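Local atomic coordinates of ferric uptake regulation protein (Helicobacter pylori, PDB entry 2XIG), a protein that probably represses iron-regulated genes by binding their operators as a homodimer, with ferrous iron as its cofactor. Residues C[1-7]-C[33-39]; C[28-33]-C[67-71]; C[45-49]-C[61-65]; C[81-85]-C[101-106]. The protein carries 2 engineered substitutions. All blocks are in the same frame, centred on the assembly; numbering follows the deposited sequence.

Interactions 1, 2 and 3 cluster in the N-terminal helical half of the chain, which by similarity to relatives is probably the DNA-binding part. Interaction 1 (1-7 with 33-39) and interaction 2 (28-33 with 67-71) alternate along the chain and share helix 27-38 and Val-33; a salt bridge joins Arg-38 NH2 to Glu-31 OE2 at 2.8 Å. Interaction 3 (45-49 with 61-65) lies inside the loop that interaction 2 closes; their centres are about 9 Å apart, and Leu-68 packs on Pro-45 and Ile-48. Interaction 4 (81-85 with 101-106), with two of the four cysteines around a zinc ion, touches none of them: its centre is about 19 Å from that of interaction 3, their nearest atoms about 7 Å apart.

Interaction 1. Residues C[1-7]-C[33-39]; sequences MKRLETL and VSVLYRS
Arg-3 and Leu-7 hold the ring of Tyr-37 between them, and this sandwich is the tight part of the contact. Leu-7 CB stands 3.8 Å from the ring centroid and only 6° off the ring normal, a CH-pi contact over the middle of one face. On the opposite face lies the aliphatic run of Arg-3, with CG 4.0 Å from the centroid. The phenol is fixed at its rim as well: Tyr-37 OH donates to Glu-5 O at 2.6 Å. Arg-3 bends at chi2 (-74°), which carries its guanidinium past the ring to the end of helix 27-38, where NE (3.0 Å) and NH2 (2.9 Å) both donate to Tyr-37 O. The NE bond uses an in-plane lone pair of that carbonyl, whereas NH2 comes from above its plane. A third bond, from NH1 to Lys-2 O, ties the same group back to its own N-terminal segment. One turn earlier in the helix Leu-7 CD1 meets Val-33 CG1 at 4.0 Å.

The solvent side is looser. Met-1 is exposed and poorly ordered, its CE resting near Arg-38 O, and the side chain of Arg-38 turns to a salt bridge with Glu-31. Just before helix 7-20, the N-terminal segment wraps the end of helix 27-38; Ile-10 of the former helix and Ile-91 of strand 86-91 both touch Tyr-37, and Ile-91 also meets Arg-3 and Val-33.

Interaction 2. Residues C[28-33]-C[67-71]; sequences QREEVV and ILNFL
Gln-28 opens the contact by laying its extended side chain beside the end of Ile-67, with CG 3.6 Å from Ile-67 CD1. Its amide oxygen OE1 is hydrogen-bonded to Ser-63, one turn earlier on the helix of Ile-67, so a polar link borders the apolar packing. Arg-29 follows at the closest backbone approach, its CA 6.1 Å from that of Ile-67. Its aliphatic part packs here, CG against Ile-67 CG2 at 4.1 Å; bent at chi3 (-61°), the chain then leads to Lys-24 O, which NH1 contacts by a hydrogen bond. Its guanidinium is also above the Phe-70 ring, but at a distance that allows at most a weak attraction.

The contact packs helix 27-38 on helix 61-73 within the winged-helix fold of the Fur family, the axes of the short segments 10.5 Å apart and crossing at -68°.

Val-32 points toward the second helix and divides its branches among three partners. CG2 meets Ile-67 CG2 at 3.8 Å, and CG1, anti to the backbone N (chi1 169°), reaches both Leu-68 CD2 and Leu-71 CD1. Val-33 meets the same Leu-71: its CG2 lies 3.7 Å from Leu-71 CD1 and almost as near CD2, facing both methyls of that leucine. Leu-71 continues the same packing onto Leu-14 of helix 7-20 and Ile-77 of strand 77-82.

Interaction 3. Residues C[45-49]-C[61-65]; sequences PEEIT and ISSVY
Ile-61 extends its side chain across to helix 45-52, with CG1 anti to the backbone N (chi1 -168°). That torsion brings CG1 within 3.4 Å of Thr-49 OG1, the two side chains crossing at about a right angle, and sets CD1 3.8 Å from Glu-46 CG. A turn later Val-64 points toward the other helix. Its CG2 comes 3.6 Å from Thr-49 OG1, while CG1 meets Ile-48 CG2 at 4.0 Å. Tyr-65 closes the row against Pro-45: its CE2 is 3.5 Å from Pro-45 CB, the proline ring approaching obliquely, and Pro-45 CG lies near the phenol oxygen.

The short segments cross at 115°, their axes 9.6 Å apart, in the helix-turn-helix part of the winged-helix domain, where helix 61-73 probably corresponds to the recognition helix of the fold. Arg-13 of the second subunit packs on Tyr-65.

Thr-49 OG1 is a polar atom set among the carbons of Ile-61 and Val-64, and it is satisfied within its own helix by donating to Pro-45 O at 2.8 Å. Thr-49 N reaches that oxygen from the opposite face of the carbonyl plane. With its proton spent on Pro-45, the hydroxyl can lie among these branches, leaving van der Waals packing to join the helices.

Interaction 4. Residues C[81-85]-C[101-106]; sequences ETSKS and ICLHCG. With ZN (zinc ion), chain M.
The backbones approach most closely where both have left their strands: Ser-85 CA is 5.4 Å from Gly-106 CA, and Lys-84 CA 6.3 Å from Leu-103 CA. Residues 83-85 have helical phi/psi values at the turn after strand 77-82, while 103-106 fold back after strand 98-102, closed by a hydrogen bond from Gly-106 N to Cys-102 O. Gly-106 has a positive phi of 81°, and its CA lies 3.5 Å from Lys-84 CD, close enough for the lysine chain to lie against the backbone.

Lys-84 carries most of the contact. Bent at chi2 (-89°) and again beyond, its chain curls over the 102-106 turn until NZ donates to Leu-103 O at 2.9 Å, from above that carbonyl's plane; a weak bond goes to His-104 O. Away from the lysine, Thr-82 CG2 and Ile-101 CD1 meet tip to tip at 4.1 Å.

The turn also binds a zinc ion, probably structural as in other Fur proteins. Cys-102 SG (2.4 Å) and Cys-105 SG (2.3 Å) coordinate it as a CxxC pair, and Cys-142 and Cys-145 complete the four-thiolate site. Cys-102 SG also accepts from the backbone N of His-104 and Cys-105, which would help stabilise its negative charge. Phe-139 of strand 130-141 packs against Thr-82, Ile-101 and Leu-103, where the wing hairpin 77-91 of the probable DNA-binding part meets strand 98-102 of the probable dimerization part.

Interaction 1. Residues C[1-7]-C[33-39]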
loop_
_atom_site.group_PDB
_atom_site.type_symbol
_atom_site.label_atom_id
_atom_site.label_comp_id
_atom_site.label_asym_id
_atom_site.label_seq_id
_atom_site.Cartn_x
_atom_site.Cartn_y
_atom_site.Cartn_z
ATOM N N MET C 1 -7.755 25.721 -20.852
ATOM C CA MET C 1 -7.994 26.868 -19.982
ATOM C C MET C 1 -9.407 27.442 -20.112
ATOM O O MET C 1 -9.581 28.653 -20.241
ATOM C CB MET C 1 -6.941 27.958 -20.219
ATOM C CG MET C 1 -5.897 28.071 -19.112
ATOM S SD MET C 1 -5.050 26.520 -18.716
ATOM C CE MET C 1 -3.536 26.682 -19.661
ATOM N N LYS C 2 -10.411 26.570 -20.079
ATOM C CA LYS C 2 -11.800 27.009 -20.001
ATOM C C LYS C 2 -12.152 27.261 -18.542
ATOM O O LYS C 2 -12.080 26.358 -17.707
ATOM C CB LYS C 2 -12.744 25.964 -20.596
ATOM N N ARG C 3 -12.524 28.494 -18.232
ATOM C CA ARG C 3 -12.815 28.865 -16.854
ATOM C C ARG C 3 -14.216 29.441 -16.734
ATOM O O ARG C 3 -14.678 30.151 -17.627
ATOM C CB ARG C 3 -11.786 29.879 -16.372
ATOM C CG ARG C 3 -10.357 29.351 -16.416
ATOM C CD ARG C 3 -10.126 28.364 -15.295
ATOM N NE ARG C 3 -8.751 27.875 -15.253
ATOM C CZ ARG C 3 -8.334 26.776 -15.872
ATOM N NH1 ARG C 3 -9.187 26.060 -16.592
ATOM N NH2 ARG C 3 -7.064 26.393 -15.769
ATOM N N LEU C 4 -14.881 29.140 -15.624
ATOM C CA LEU C 4 -16.244 29.599 -15.396
ATOM C C LEU C 4 -16.313 31.078 -15.017
ATOM O O LEU C 4 -17.397 31.665 -14.989
ATOM C CB LEU C 4 -16.894 28.770 -14.286
ATOM C CG LEU C 4 -17.062 27.273 -14.532
ATOM C CD1 LEU C 4 -17.916 26.669 -13.432
ATOM C CD2 LEU C 4 -17.681 27.022 -15.902
ATOM N N GLU C 5 -15.158 31.673 -14.725
ATOM C CA GLU C 5 -15.107 32.999 -14.119
ATOM C C GLU C 5 -13.736 33.622 -14.378
ATOM O O GLU C 5 -12.733 32.909 -14.462
ATOM C CB GLU C 5 -15.388 32.872 -12.612
ATOM C CG GLU C 5 -15.492 34.165 -11.831
ATOM C CD GLU C 5 -15.820 33.934 -10.359
ATOM O OE1 GLU C 5 -15.902 34.922 -9.597
ATOM O OE2 GLU C 5 -15.995 32.765 -9.955
ATOM N N THR C 6 -13.686 34.945 -14.528
ATOM C CA THR C 6 -12.399 35.610 -14.709
ATOM C C THR C 6 -11.560 35.502 -13.434
ATOM O O THR C 6 -12.097 35.455 -12.323
ATOM C CB THR C 6 -12.542 37.110 -15.062
ATOM O OG1 THR C 6 -13.089 37.816 -13.943
ATOM C CG2 THR C 6 -13.425 37.300 -16.276
ATOM N N LEU C 7 -10.244 35.487 -13.599
ATOM C CA LEU C 7 -9.341 35.503 -12.451
ATOM C C LEU C 7 -9.633 36.710 -11.565
ATOM O O LEU C 7 -9.683 36.596 -10.340
ATOM C CB LEU C 7 -7.883 35.539 -12.912
ATOM C CG LEU C 7 -6.826 35.571 -11.803
ATOM C CD1 LEU C 7 -7.120 34.497 -10.766
ATOM C CD2 LEU C 7 -5.425 35.401 -12.383
ATOM N N VAL C 33 -3.795 31.462 -5.856
ATOM C CA VAL C 33 -4.996 31.379 -6.678
ATOM C C VAL C 33 -4.623 31.546 -8.142
ATOM O O VAL C 33 -5.094 30.793 -8.990
ATOM C CB VAL C 33 -6.045 32.434 -6.281
ATOM C CG1 VAL C 33 -7.198 32.456 -7.299
ATOM C CG2 VAL C 33 -6.571 32.150 -4.886
ATOM N N SER C 34 -3.766 32.520 -8.429
ATOM C CA SER C 34 -3.402 32.826 -9.810
ATOM C C SER C 34 -2.604 31.687 -10.451
ATOM O O SER C 34 -2.833 31.346 -11.607
ATOM C CB SER C 34 -2.631 34.145 -9.890
ATOM O OG SER C 34 -3.411 35.216 -9.382
ATOM N N VAL C 35 -1.671 31.102 -9.703
ATOM C CA VAL C 35 -0.951 29.934 -10.211
ATOM C C VAL C 35 -1.924 28.827 -10.627
ATOM O O VAL C 35 -1.810 28.269 -11.720
ATOM C CB VAL C 35 0.091 29.395 -9.198
ATOM C CG1 VAL C 35 0.558 28.006 -9.604
ATOM C CG2 VAL C 35 1.275 30.353 -9.097
ATOM N N LEU C 36 -2.892 28.518 -9.766
ATOM C CA LEU C 36 -3.849 27.462 -10.059
ATOM C C LEU C 36 -4.763 27.820 -11.221
ATOM O O LEU C 36 -5.041 26.978 -12.077
ATOM C CB LEU C 36 -4.674 27.107 -8.816
ATOM C CG LEU C 36 -3.896 26.337 -7.743
ATOM C CD1 LEU C 36 -4.682 26.252 -6.435
ATOM C CD2 LEU C 36 -3.537 24.953 -8.243
ATOM N N TYR C 37 -5.244 29.062 -11.237
ATOM C CA TYR C 37 -6.082 29.529 -12.341
ATOM C C TYR C 37 -5.363 29.329 -13.670
ATOM O O TYR C 37 -5.954 28.888 -14.657
ATOM C CB TYR C 37 -6.402 31.005 -12.156
ATOM C CG TYR C 37 -7.460 31.514 -13.111
ATOM C CD1 TYR C 37 -8.801 31.509 -12.747
ATOM C CD2 TYR C 37 -7.119 31.988 -14.374
ATOM C CE1 TYR C 37 -9.786 31.975 -13.611
ATOM C CE2 TYR C 37 -8.102 32.461 -15.253
ATOM C CZ TYR C 37 -9.431 32.447 -14.862
ATOM O OH TYR C 37 -10.415 32.910 -15.722
ATOM N N ARG C 38 -4.075 29.656 -13.683
ATOM C CA ARG C 38 -3.293 29.633 -14.912
ATOM C C ARG C 38 -2.936 28.218 -15.353
ATOM O O ARG C 38 -2.605 27.992 -16.516
ATOM C CB ARG C 38 -2.025 30.485 -14.752
ATOM C CG ARG C 38 -2.296 31.990 -14.787
ATOM C CD ARG C 38 -1.007 32.809 -14.839
ATOM N NE ARG C 38 -0.622 33.363 -13.541
ATOM C CZ ARG C 38 0.353 32.883 -12.774
ATOM N NH1 ARG C 38 1.055 31.826 -13.164
ATOM N NH2 ARG C 38 0.628 33.461 -11.613
ATOM N N SER C 39 -3.024 27.265 -14.428
ATOM C CA SER C 39 -2.548 25.905 -14.689
ATOM C C SER C 39 -3.548 25.049 -15.464
ATOM O O SER C 39 -4.757 25.078 -15.205
ATOM C CB SER C 39 -2.172 25.216 -13.372
ATOM O OG SER C 39 -1.750 23.879 -13.589
#

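Interaction 2. Residues C[28-33]-C[67-71]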
loop_
_atom_site.group_PDB
_atom_site.type_symbol
_atom_site.label_atom_id
_atom_site.label_comp_id
_atom_site.label_asym_id
_atom_site.label_seq_id
_atom_site.Cartn_x
_atom_site.Cartn_y
_atom_site.Cartn_z
ATOM N N GLN C 28 0.741 36.861 -1.600
ATOM C CA GLN C 28 1.038 35.428 -1.717
ATOM C C GLN C 28 -0.221 34.579 -1.881
ATOM O O GLN C 28 -0.263 33.656 -2.698
ATOM C CB GLN C 28 1.850 34.923 -0.519
ATOM C CG GLN C 28 2.085 33.424 -0.551
ATOM C CD GLN C 28 2.968 32.947 0.587
ATOM O OE1 GLN C 28 3.019 31.753 0.892
ATOM N NE2 GLN C 28 3.667 33.877 1.219
ATOM N N ARG C 29 -1.246 34.881 -1.097
ATOM C CA ARG C 29 -2.496 34.141 -1.204
ATOM C C ARG C 29 -3.131 34.335 -2.588
ATOM O O ARG C 29 -3.662 33.392 -3.174
ATOM C CB ARG C 29 -3.461 34.564 -0.096
ATOM C CG ARG C 29 -4.803 33.869 -0.153
ATOM C CD ARG C 29 -5.766 34.419 0.887
ATOM N NE ARG C 29 -5.307 34.240 2.262
ATOM C CZ ARG C 29 -4.945 35.231 3.074
ATOM N NH1 ARG C 29 -4.972 36.493 2.658
ATOM N NH2 ARG C 29 -4.553 34.961 4.311
ATOM N N GLU C 30 -3.068 35.560 -3.103
ATOM C CA GLU C 30 -3.538 35.850 -4.452
ATOM C C GLU C 30 -2.673 35.115 -5.482
ATOM O O GLU C 30 -3.168 34.662 -6.507
ATOM C CB GLU C 30 -3.529 37.367 -4.728
ATOM C CG GLU C 30 -4.428 38.179 -3.796
ATOM C CD GLU C 30 -4.413 39.679 -4.092
ATOM O OE1 GLU C 30 -5.339 40.377 -3.625
ATOM O OE2 GLU C 30 -3.485 40.159 -4.783
ATOM N N GLU C 31 -1.380 34.993 -5.204
ATOM C CA GLU C 31 -0.485 34.299 -6.124
ATOM C C GLU C 31 -0.813 32.801 -6.226
ATOM O O GLU C 31 -0.751 32.225 -7.310
ATOM C CB GLU C 31 0.979 34.507 -5.728
ATOM C CG GLU C 31 1.966 34.170 -6.844
ATOM C CD GLU C 31 1.655 34.910 -8.137
ATOM O OE1 GLU C 31 1.170 36.059 -8.063
ATOM O OE2 GLU C 31 1.897 34.348 -9.228
ATOM N N VAL C 32 -1.168 32.174 -5.106
ATOM C CA VAL C 32 -1.586 30.768 -5.127
ATOM C C VAL C 32 -2.825 30.574 -6.014
ATOM O O VAL C 32 -2.914 29.635 -6.814
ATOM C CB VAL C 32 -1.902 30.246 -3.711
ATOM C CG1 VAL C 32 -2.585 28.882 -3.786
ATOM C CG2 VAL C 32 -0.619 30.143 -2.877
ATOM N N VAL C 33 -3.795 31.462 -5.856
ATOM C CA VAL C 33 -4.996 31.379 -6.678
ATOM C C VAL C 33 -4.623 31.546 -8.142
ATOM O O VAL C 33 -5.094 30.793 -8.990
ATOM C CB VAL C 33 -6.045 32.434 -6.281
ATOM C CG1 VAL C 33 -7.198 32.456 -7.299
ATOM C CG2 VAL C 33 -6.571 32.150 -4.886
ATOM N N ILE C 67 -2.507 28.508 3.346
ATOM C CA ILE C 67 -3.275 29.153 2.285
ATOM C C ILE C 67 -4.202 28.173 1.559
ATOM O O ILE C 67 -5.380 28.481 1.327
ATOM C CB ILE C 67 -2.336 29.839 1.266
ATOM C CG1 ILE C 67 -1.722 31.104 1.873
ATOM C CG2 ILE C 67 -3.082 30.148 -0.036
ATOM C CD1 ILE C 67 -0.644 31.724 1.019
ATOM N N LEU C 68 -3.668 27.005 1.195
ATOM C CA LEU C 68 -4.439 25.992 0.489
ATOM C C LEU C 68 -5.629 25.527 1.323
ATOM O O LEU C 68 -6.730 25.344 0.802
ATOM C CB LEU C 68 -3.556 24.792 0.110
ATOM C CG LEU C 68 -2.569 25.051 -1.033
ATOM C CD1 LEU C 68 -1.613 23.876 -1.238
ATOM C CD2 LEU C 68 -3.301 25.359 -2.331
ATOM N N ASN C 69 -5.409 25.339 2.617
ATOM C CA ASN C 69 -6.493 24.912 3.501
ATOM C C ASN C 69 -7.637 25.925 3.556
ATOM O O ASN C 69 -8.804 25.551 3.528
ATOM C CB ASN C 69 -5.969 24.611 4.905
ATOM C CG ASN C 69 -5.132 23.337 4.954
ATOM O OD1 ASN C 69 -5.390 22.385 4.220
ATOM N ND2 ASN C 69 -4.126 23.319 5.824
ATOM N N PHE C 70 -7.294 27.203 3.640
ATOM C CA PHE C 70 -8.312 28.257 3.619
ATOM C C PHE C 70 -9.070 28.302 2.293
ATOM O O PHE C 70 -10.307 28.287 2.258
ATOM C CB PHE C 70 -7.689 29.631 3.866
ATOM C CG PHE C 70 -8.676 30.765 3.735
ATOM C CD1 PHE C 70 -8.827 31.438 2.533
ATOM C CD2 PHE C 70 -9.479 31.127 4.805
ATOM C CE1 PHE C 70 -9.747 32.469 2.407
ATOM C CE2 PHE C 70 -10.402 32.162 4.684
ATOM C CZ PHE C 70 -10.534 32.830 3.485
ATOM N N LEU C 71 -8.318 28.389 1.202
ATOM C CA LEU C 71 -8.907 28.471 -0.122
ATOM C C LEU C 71 -9.817 27.294 -0.394
ATOM O O LEU C 71 -10.851 27.438 -1.035
ATOM C CB LEU C 71 -7.815 28.534 -1.194
ATOM C CG LEU C 71 -6.969 29.803 -1.232
ATOM C CD1 LEU C 71 -5.895 29.639 -2.295
ATOM C CD2 LEU C 71 -7.856 31.060 -1.514
#

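Interaction 3. Residues C[45-49]-C[61-65]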
loop_
_atom_site.group_PDB
_atom_site.type_symbol
_atom_site.label_atom_id
_atom_site.label_comp_id
_atom_site.label_asym_id
_atom_site.label_seq_id
_atom_site.Cartn_x
_atom_site.Cartn_y
_atom_site.Cartn_z
ATOM N N PRO C 45 1.054 20.781 -3.538
ATOM C CA PRO C 45 1.566 21.909 -2.758
ATOM C C PRO C 45 3.043 22.202 -3.049
ATOM O O PRO C 45 3.422 23.370 -3.107
ATOM C CB PRO C 45 1.377 21.442 -1.315
ATOM C CG PRO C 45 0.227 20.495 -1.385
ATOM C CD PRO C 45 0.401 19.769 -2.689
ATOM N N GLU C 46 3.859 21.164 -3.232
ATOM C CA GLU C 46 5.266 21.359 -3.571
ATOM C C GLU C 46 5.432 22.143 -4.870
ATOM O O GLU C 46 6.219 23.077 -4.938
ATOM C CB GLU C 46 5.993 20.007 -3.670
ATOM C CG GLU C 46 6.181 19.301 -2.330
ATOM C CD GLU C 46 6.556 17.825 -2.473
ATOM O OE1 GLU C 46 5.687 17.024 -2.877
ATOM O OE2 GLU C 46 7.713 17.460 -2.165
ATOM N N GLU C 47 4.689 21.760 -5.904
ATOM C CA GLU C 47 4.789 22.436 -7.196
ATOM C C GLU C 47 4.321 23.885 -7.122
ATOM O O GLU C 47 4.896 24.778 -7.743
ATOM C CB GLU C 47 3.952 21.706 -8.239
ATOM C CG GLU C 47 4.410 20.311 -8.546
ATOM C CD GLU C 47 3.543 19.674 -9.603
ATOM O OE1 GLU C 47 2.338 19.454 -9.339
ATOM O OE2 GLU C 47 4.073 19.393 -10.698
ATOM N N ILE C 48 3.248 24.114 -6.376
ATOM C CA ILE C 48 2.759 25.467 -6.173
ATOM C C ILE C 48 3.822 26.309 -5.474
ATOM O O ILE C 48 4.035 27.474 -5.816
ATOM C CB ILE C 48 1.435 25.462 -5.374
ATOM C CG1 ILE C 48 0.325 24.826 -6.212
ATOM C CG2 ILE C 48 1.042 26.870 -4.945
ATOM C CD1 ILE C 48 -0.874 24.348 -5.393
ATOM N N THR C 49 4.507 25.703 -4.506
ATOM C CA THR C 49 5.553 26.401 -3.770
ATOM C C THR C 49 6.699 26.745 -4.714
ATOM O O THR C 49 7.210 27.865 -4.689
ATOM C CB THR C 49 6.069 25.553 -2.588
ATOM O OG1 THR C 49 4.977 25.253 -1.709
ATOM C CG2 THR C 49 7.160 26.289 -1.806
ATOM N N ILE C 61 6.885 26.274 2.707
ATOM C CA ILE C 61 5.801 25.412 2.243
ATOM C C ILE C 61 4.682 25.345 3.280
ATOM O O ILE C 61 3.513 25.151 2.924
ATOM C CB ILE C 61 6.298 23.994 1.826
ATOM C CG1 ILE C 61 5.199 23.234 1.072
ATOM C CG2 ILE C 61 6.798 23.193 3.031
ATOM C CD1 ILE C 61 5.717 22.035 0.271
ATOM N N SER C 62 5.021 25.537 4.555
ATOM C CA SER C 62 3.980 25.622 5.590
ATOM C C SER C 62 3.001 26.761 5.320
ATOM O O SER C 62 1.805 26.641 5.598
ATOM C CB SER C 62 4.587 25.785 6.987
ATOM O OG SER C 62 5.380 26.952 7.064
ATOM N N SER C 63 3.498 27.866 4.776
ATOM C CA SER C 63 2.610 28.994 4.491
ATOM C C SER C 63 1.672 28.651 3.337
ATOM O O SER C 63 0.496 29.034 3.343
ATOM C CB SER C 63 3.392 30.296 4.246
ATOM O OG SER C 63 4.038 30.301 2.985
ATOM N N VAL C 64 2.180 27.895 2.365
ATOM C CA VAL C 64 1.361 27.471 1.233
ATOM C C VAL C 64 0.254 26.506 1.651
ATOM O O VAL C 64 -0.890 26.643 1.208
ATOM C CB VAL C 64 2.211 26.902 0.083
ATOM C CG1 VAL C 64 1.310 26.289 -0.986
ATOM C CG2 VAL C 64 3.080 28.013 -0.511
ATOM N N TYR C 65 0.580 25.558 2.525
ATOM C CA TYR C 65 -0.432 24.648 3.055
ATOM C C TYR C 65 -1.546 25.409 3.752
ATOM O O TYR C 65 -2.723 25.140 3.513
ATOM C CB TYR C 65 0.172 23.616 4.023
ATOM C CG TYR C 65 0.567 22.325 3.343
ATOM C CD1 TYR C 65 -0.284 21.228 3.341
ATOM C CD2 TYR C 65 1.779 22.216 2.673
ATOM C CE1 TYR C 65 0.075 20.045 2.702
ATOM C CE2 TYR C 65 2.139 21.052 2.033
ATOM C CZ TYR C 65 1.291 19.971 2.052
ATOM O OH TYR C 65 1.667 18.813 1.419
#

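Interaction 4. Residues C[81-85]-C[101-106]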
loop_
_atom_site.group_PDB
_atom_site.type_symbol
_atom_site.label_atom_id
_atom_site.label_comp_id
_atom_site.label_asym_id
_atom_site.label_seq_id
_atom_site.Cartn_x
_atom_site.Cartn_y
_atom_site.Cartn_z
ATOM N N GLU C 81 -7.571 13.722 -3.977
ATOM C CA GLU C 81 -6.651 12.904 -3.183
ATOM C C GLU C 81 -6.560 11.481 -3.730
ATOM O O GLU C 81 -7.583 10.837 -3.953
ATOM C CB GLU C 81 -7.100 12.847 -1.721
ATOM C CG GLU C 81 -7.597 14.168 -1.163
ATOM C CD GLU C 81 -8.076 14.053 0.276
ATOM O OE1 GLU C 81 -9.127 14.652 0.598
ATOM O OE2 GLU C 81 -7.407 13.366 1.082
ATOM N N THR C 82 -5.341 11.000 -3.960
ATOM C CA THR C 82 -5.111 9.563 -4.125
ATOM C C THR C 82 -3.782 9.177 -3.483
ATOM O O THR C 82 -2.894 10.016 -3.322
ATOM C CB THR C 82 -5.122 9.087 -5.609
ATOM O OG1 THR C 82 -3.869 9.388 -6.240
ATOM C CG2 THR C 82 -6.280 9.714 -6.395
ATOM N N SER C 83 -3.651 7.910 -3.112
ATOM C CA SER C 83 -2.401 7.437 -2.543
ATOM C C SER C 83 -1.272 7.632 -3.549
ATOM O O SER C 83 -0.166 8.019 -3.182
ATOM C CB SER C 83 -2.510 5.971 -2.114
ATOM O OG SER C 83 -2.955 5.142 -3.173
ATOM N N LYS C 84 -1.564 7.390 -4.822
ATOM C CA LYS C 84 -0.530 7.436 -5.855
ATOM C C LYS C 84 -0.035 8.853 -6.154
ATOM O O LYS C 84 1.172 9.081 -6.283
ATOM C CB LYS C 84 -1.016 6.751 -7.136
ATOM C CG LYS C 84 0.103 6.398 -8.100
ATOM C CD LYS C 84 0.393 7.535 -9.059
ATOM C CE LYS C 84 1.892 7.700 -9.275
ATOM N NZ LYS C 84 2.599 6.402 -9.469
ATOM N N SER C 85 -0.969 9.797 -6.256
ATOM C CA SER C 85 -0.647 11.175 -6.607
ATOM C C SER C 85 -0.581 12.092 -5.386
ATOM O O SER C 85 -0.163 13.241 -5.493
ATOM C CB SER C 85 -1.699 11.722 -7.574
ATOM O OG SER C 85 -2.965 11.808 -6.940
ATOM N N ILE C 101 -6.775 8.593 -13.170
ATOM C CA ILE C 101 -5.431 8.760 -12.610
ATOM C C ILE C 101 -4.588 7.548 -12.963
ATOM O O ILE C 101 -4.988 6.419 -12.702
ATOM C CB ILE C 101 -5.464 8.895 -11.064
ATOM C CG1 ILE C 101 -6.412 10.017 -10.626
ATOM C CG2 ILE C 101 -4.054 9.104 -10.502
ATOM C CD1 ILE C 101 -7.779 9.518 -10.225
ATOM N N CYS C 102 -3.424 7.779 -13.567
ATOM C CA CYS C 102 -2.542 6.691 -13.946
ATOM C C CYS C 102 -1.743 6.210 -12.738
ATOM O O CYS C 102 -1.062 6.994 -12.088
ATOM C CB CYS C 102 -1.579 7.117 -15.055
ATOM S SG CYS C 102 -0.466 5.774 -15.502
ATOM N N LEU C 103 -1.836 4.918 -12.449
ATOM C CA LEU C 103 -1.146 4.337 -11.302
ATOM C C LEU C 103 0.367 4.309 -11.458
ATOM O O LEU C 103 1.091 4.131 -10.477
ATOM C CB LEU C 103 -1.638 2.915 -11.060
ATOM C CG LEU C 103 -3.069 2.829 -10.550
ATOM C CD1 LEU C 103 -3.649 1.474 -10.870
ATOM C CD2 LEU C 103 -3.121 3.121 -9.051
ATOM N N HIS C 104 0.849 4.463 -12.685
ATOM C CA HIS C 104 2.284 4.340 -12.922
ATOM C C HIS C 104 2.980 5.697 -12.924
ATOM O O HIS C 104 3.999 5.874 -12.254
ATOM C CB HIS C 104 2.570 3.574 -14.218
ATOM C CG HIS C 104 4.025 3.282 -14.432
ATOM N ND1 HIS C 104 4.767 2.523 -13.553
ATOM C CD2 HIS C 104 4.876 3.650 -15.420
ATOM C CE1 HIS C 104 6.012 2.436 -13.989
ATOM N NE2 HIS C 104 6.104 3.109 -15.123
ATOM N N CYS C 105 2.420 6.662 -13.653
ATOM C CA CYS C 105 3.070 7.964 -13.808
ATOM C C CYS C 105 2.357 9.095 -13.064
ATOM O O CYS C 105 2.868 10.208 -12.985
ATOM C CB CYS C 105 3.231 8.313 -15.288
ATOM S SG CYS C 105 1.696 8.897 -16.092
ATOM N N GLY C 106 1.178 8.812 -12.521
ATOM C CA GLY C 106 0.470 9.782 -11.704
ATOM C C GLY C 106 -0.300 10.834 -12.486
ATOM O O GLY C 106 -0.935 11.715 -11.903
HETATM ZN ZN ZN M . 0.977 6.889 -17.025
#